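Local coordinates for pertussis toxin-like subunit ArtA (Escherichia coli, PDB 4Z9D), which probably transfers ADP-ribose from NAD onto trimeric G proteins, as the enzymatic A subunit of a pertussis-like AB5 toxin, at residues Leu136-Arg140 / Phe141-Val145; Gly166-Pro169 / Gln170-Val173. The protein carries 2 engineered substitutions. One frame throughout, in Å; residues are numbered along the deposited sequence.

Contact 1. Residues Leu136-Arg140 / Phe141-Val145; sequences LTYDR and FNSQV
Asp139 and Gln144 form the last hydrogen-bonded pair of an antiparallel beta hairpin, whose strands 130-139 and 144-152 are joined by a tight turn with a G1 bulge. Asp139 N donates almost straight to Gln144 O at 2.9 Å, in the carbonyl plane. Asp139 O takes two donors from opposite faces of its plane: Gln144 N, and, in the bond that closes the turn, Asn142 N at 3.3 Å. Ser143, in a left-handed conformation, is the extra bulge residue facing Asp139.

The Asp139 side chain then folds back over the turn. With CG anti to the backbone N (chi1 174°), the carboxylate swings over the residues that follow. OD2 accepts from Phe141 N at 3.0 Å, an Asx turn, and OD1 accepts from Asn142 ND2 at 3.0 Å. Both donors arrive from above the carboxylate plane, and the Asn142 amide stands 89° to it. Two bonds, one to each oxygen, should hold the carboxylate's rotation. Arg140 runs beside Phe141 and points the same way: its CG sits over the centre of the Phe141 ring, 4.2 Å from the centroid, a CH-pi contact. Farther out, the guanidinium tilts 45° to the ring, with Phe141 CZ over one of its faces, near the rim.

The other side of the hairpin carries Tyr138 and Val145, a non-hydrogen-bonded pair. Val145 CG2 meets the edge of the Tyr138 ring 4.0 Å from CD2. The same ring stacks on Tyr68 of helix 57-68, and Val145 touches that helix too. On the Asp139 side, Gln144 OE1 is hydrogen-bonded to Ser146 OG and also accepts from a water at 3.0 Å that bridges it to Thr137 OG1.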
loop_
_atom_site.group_PDB
_atom_site.type_symbol
_atom_site.label_atom_id
_atom_site.label_comp_id
_atom_site.label_asym_id
_atom_site.label_seq_id
_atom_site.Cartn_x
_atom_site.Cartn_y
_atom_site.Cartn_z
ATOM N N LEU A 136 -0.288 -13.280 -8.743
ATOM C CA LEU A 136 -0.576 -14.204 -7.640
ATOM C C LEU A 136 -1.592 -15.249 -8.068
ATOM O O LEU A 136 -2.544 -14.943 -8.777
ATOM C CB LEU A 136 -1.084 -13.446 -6.407
ATOM C CG LEU A 136 -0.146 -12.391 -5.808
ATOM C CD1 LEU A 136 -0.777 -11.677 -4.636
ATOM C CD2 LEU A 136 1.158 -13.040 -5.381
ATOM N N THR A 137 -1.354 -16.503 -7.701
ATOM C CA THR A 137 -2.329 -17.555 -7.981
ATOM C C THR A 137 -3.143 -17.856 -6.723
ATOM O O THR A 137 -2.637 -17.717 -5.609
ATOM C CB THR A 137 -1.641 -18.836 -8.484
ATOM O OG1 THR A 137 -0.886 -19.406 -7.416
ATOM C CG2 THR A 137 -0.692 -18.519 -9.651
ATOM N N TYR A 138 -4.390 -18.289 -6.901
ATOM C CA TYR A 138 -5.279 -18.576 -5.779
ATOM C C TYR A 138 -5.936 -19.944 -5.932
ATOM O O TYR A 138 -6.540 -20.235 -6.964
ATOM C CB TYR A 138 -6.355 -17.504 -5.664
ATOM C CG TYR A 138 -7.288 -17.655 -4.486
ATOM C CD1 TYR A 138 -8.659 -17.723 -4.677
ATOM C CD2 TYR A 138 -6.806 -17.708 -3.189
ATOM C CE1 TYR A 138 -9.525 -17.844 -3.615
ATOM C CE2 TYR A 138 -7.666 -17.835 -2.114
ATOM C CZ TYR A 138 -9.027 -17.894 -2.337
ATOM O OH TYR A 138 -9.892 -18.010 -1.276
ATOM N N ASP A 139 -5.778 -20.781 -4.911
ATOM C CA ASP A 139 -6.490 -22.060 -4.831
ATOM C C ASP A 139 -7.583 -21.907 -3.792
ATOM O O ASP A 139 -7.337 -21.969 -2.587
ATOM C CB ASP A 139 -5.532 -23.200 -4.472
ATOM C CG ASP A 139 -6.246 -24.540 -4.241
ATOM O OD1 ASP A 139 -5.551 -25.531 -3.931
ATOM O OD2 ASP A 139 -7.482 -24.613 -4.391
ATOM N N ARG A 140 -8.800 -21.706 -4.271
ATOM C CA ARG A 140 -9.923 -21.365 -3.415
ATOM C C ARG A 140 -10.323 -22.531 -2.505
ATOM O O ARG A 140 -10.913 -22.324 -1.443
ATOM C CB ARG A 140 -11.096 -20.899 -4.300
ATOM C CG ARG A 140 -11.767 -22.019 -5.118
ATOM C CD ARG A 140 -12.853 -21.466 -6.064
ATOM N NE ARG A 140 -13.521 -22.504 -6.865
ATOM C CZ ARG A 140 -13.031 -23.043 -7.983
ATOM N NH1 ARG A 140 -11.840 -22.683 -8.443
ATOM N NH2 ARG A 140 -13.725 -23.971 -8.634
ATOM N N PHE A 141 -9.972 -23.751 -2.906
ATOM C CA PHE A 141 -10.326 -24.943 -2.128
ATOM C C PHE A 141 -9.510 -25.088 -0.828
ATOM O O PHE A 141 -9.987 -25.686 0.145
ATOM C CB PHE A 141 -10.136 -26.197 -2.983
ATOM C CG PHE A 141 -10.911 -26.170 -4.267
ATOM C CD1 PHE A 141 -12.287 -26.304 -4.265
ATOM C CD2 PHE A 141 -10.247 -26.030 -5.481
ATOM C CE1 PHE A 141 -12.995 -26.272 -5.446
ATOM C CE2 PHE A 141 -10.949 -26.004 -6.670
ATOM C CZ PHE A 141 -12.327 -26.125 -6.652
ATOM N N ASN A 142 -8.287 -24.552 -0.817
ATOM C CA ASN A 142 -7.410 -24.679 0.349
ATOM C C ASN A 142 -6.899 -23.328 0.847
ATOM O O ASN A 142 -5.936 -23.266 1.623
ATOM C CB ASN A 142 -6.244 -25.607 0.014
ATOM C CG ASN A 142 -6.708 -26.984 -0.393
ATOM O OD1 ASN A 142 -7.260 -27.734 0.420
ATOM N ND2 ASN A 142 -6.550 -27.306 -1.667
ATOM N N SER A 143 -7.558 -22.263 0.387
ATOM C CA SER A 143 -7.212 -20.877 0.713
ATOM C C SER A 143 -5.705 -20.630 0.596
ATOM O O SER A 143 -5.066 -20.110 1.513
ATOM C CB SER A 143 -7.733 -20.547 2.120
ATOM O OG SER A 143 -7.646 -19.175 2.430
ATOM N N GLN A 144 -5.144 -21.019 -0.547
ATOM C CA GLN A 144 -3.697 -21.010 -0.761
ATOM C C GLN A 144 -3.298 -19.971 -1.817
ATOM O O GLN A 144 -3.801 -19.987 -2.942
ATOM C CB GLN A 144 -3.214 -22.411 -1.173
ATOM C CG GLN A 144 -1.731 -22.703 -0.879
ATOM C CD GLN A 144 -0.761 -21.878 -1.724
ATOM O OE1 GLN A 144 -0.917 -21.759 -2.943
ATOM N NE2 GLN A 144 0.257 -21.318 -1.075
ATOM N N VAL A 145 -2.418 -19.052 -1.441
ATOM C CA VAL A 145 -1.948 -18.023 -2.367
ATOM C C VAL A 145 -0.473 -18.267 -2.665
ATOM O O VAL A 145 0.332 -18.378 -1.746
ATOM C CB VAL A 145 -2.126 -16.601 -1.787
ATOM C CG1 VAL A 145 -1.732 -15.553 -2.821
ATOM C CG2 VAL A 145 -3.565 -16.380 -1.321
HETATM O O HOH W 1 -2.284 -21.013 -5.513
#

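Contact 2. Residues Gly166-Pro169 / Gln170-Val173; sequences GVIP and QLVV
From Ile168 to Leu171 the chain reverses through an open turn close to type II, with Pro169 extended (phi/psi -71°/157°) and Gln170 in the left-handed region. No direct hydrogen bond closes it. Instead one water sits in the mouth of the turn, giving a hydrogen to Ile168 O at 2.8 Å and accepting from Leu171 N at 3.0 Å. Leu171 folds back over the first limb: its CG and CD1 lie against Ile168 O, while the two methyls part company. CD2 meets Ile168 CG2 at 3.9 Å, and CD1 reaches Val167 CG1, also at 3.9 Å. Both neighbours cross the leucine at about a right angle. At the apex Gln170 bends at chi2 (104°), which brings its amide back beside the pyrrolidine ring, NE2 standing 3.6 Å from Pro169 CB.

Around the turn, Ser94 OG takes the Ile168 amide hydrogen, Arg30 NH2 donates to Pro169 O, and Leu32 touches both Ile168 and Leu171. The result is a proline-led, type II-like beta turn with a water in place of its closing bond, packing the C-terminal tail onto helices 32-37 and 92-100.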
loop_
_atom_site.group_PDB
_atom_site.type_symbol
_atom_site.label_atom_id
_atom_site.label_comp_id
_atom_site.label_asym_id
_atom_site.label_seq_id
_atom_site.Cartn_x
_atom_site.Cartn_y
_atom_site.Cartn_z
ATOM N N GLY A 166 8.920 11.667 8.855
ATOM C CA GLY A 166 8.125 12.576 9.658
ATOM C C GLY A 166 6.620 12.402 9.602
ATOM O O GLY A 166 6.098 11.353 9.211
ATOM N N VAL A 167 5.919 13.445 10.026
ATOM C CA VAL A 167 4.460 13.468 9.992
ATOM C C VAL A 167 3.962 13.818 8.598
ATOM O O VAL A 167 4.550 14.647 7.913
ATOM C CB VAL A 167 3.906 14.477 11.023
ATOM C CG1 VAL A 167 2.355 14.564 10.963
ATOM C CG2 VAL A 167 4.388 14.098 12.425
ATOM N N ILE A 168 2.898 13.158 8.162
ATOM C CA ILE A 168 2.257 13.524 6.897
ATOM C C ILE A 168 1.694 14.950 6.952
ATOM O O ILE A 168 0.917 15.280 7.845
ATOM C CB ILE A 168 1.125 12.558 6.562
ATOM C CG1 ILE A 168 1.651 11.126 6.430
ATOM C CG2 ILE A 168 0.379 13.016 5.318
ATOM C CD1 ILE A 168 0.525 10.095 6.457
ATOM N N PRO A 169 2.102 15.807 6.002
ATOM C CA PRO A 169 1.621 17.190 6.001
ATOM C C PRO A 169 0.157 17.289 5.600
ATOM O O PRO A 169 -0.373 16.377 4.958
ATOM C CB PRO A 169 2.522 17.894 4.975
ATOM C CG PRO A 169 3.221 16.832 4.241
ATOM C CD PRO A 169 3.207 15.588 5.056
ATOM N N GLN A 170 -0.481 18.377 6.006
ATOM C CA GLN A 170 -1.849 18.686 5.606
ATOM C C GLN A 170 -2.844 17.584 5.985
ATOM O O GLN A 170 -3.812 17.334 5.258
ATOM C CB GLN A 170 -1.913 18.957 4.089
ATOM C CG GLN A 170 -1.092 20.178 3.629
ATOM C CD GLN A 170 0.224 19.821 2.948
ATOM O OE1 GLN A 170 0.331 18.792 2.274
ATOM N NE2 GLN A 170 1.239 20.679 3.119
ATOM N N LEU A 171 -2.618 16.929 7.122
ATOM C CA LEU A 171 -3.564 15.920 7.602
ATOM C C LEU A 171 -4.921 16.543 7.953
ATOM O O LEU A 171 -4.986 17.676 8.435
ATOM C CB LEU A 171 -3.012 15.171 8.819
ATOM C CG LEU A 171 -1.927 14.112 8.588
ATOM C CD1 LEU A 171 -1.329 13.669 9.911
ATOM C CD2 LEU A 171 -2.518 12.907 7.863
ATOM N N VAL A 172 -5.994 15.786 7.746
ATOM C CA VAL A 172 -7.307 16.204 8.228
ATOM C C VAL A 172 -7.480 15.768 9.683
ATOM O O VAL A 172 -7.298 14.608 10.016
ATOM C CB VAL A 172 -8.441 15.618 7.381
ATOM C CG1 VAL A 172 -9.786 16.091 7.918
ATOM C CG2 VAL A 172 -8.286 16.039 5.936
ATOM N N VAL A 173 -7.805 16.724 10.546
ATOM C CA VAL A 173 -7.989 16.474 11.966
ATOM C C VAL A 173 -9.366 16.992 12.326
ATOM O O VAL A 173 -9.536 18.189 12.565
ATOM C CB VAL A 173 -6.931 17.189 12.822
ATOM C CG1 VAL A 173 -7.157 16.898 14.305
ATOM C CG2 VAL A 173 -5.535 16.762 12.417
HETATM O O HOH W 2 -0.386 17.359 9.123
#

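Overall arrangement
The two contacts lie on opposite sides of the chain's centre, about 38 Å apart between centres and about 24 Å between nearest atoms, and they do not touch. Along the chain they follow one another: the hairpin tip leads into strand 144-152, and the chain then runs on to the tail turn. Neither segment pair supplies a residue of the NAD pocket, but each has one side chain within about 11 Å of the ligand: that of Leu136 in contact 1 is about 9 Å from the bound NAD, and that of Ile168 in contact 2 about 11 Å. The two contacts rest on different helices. Beside contact 2, a sodium ion lies about 6 Å from the Val167 side chain.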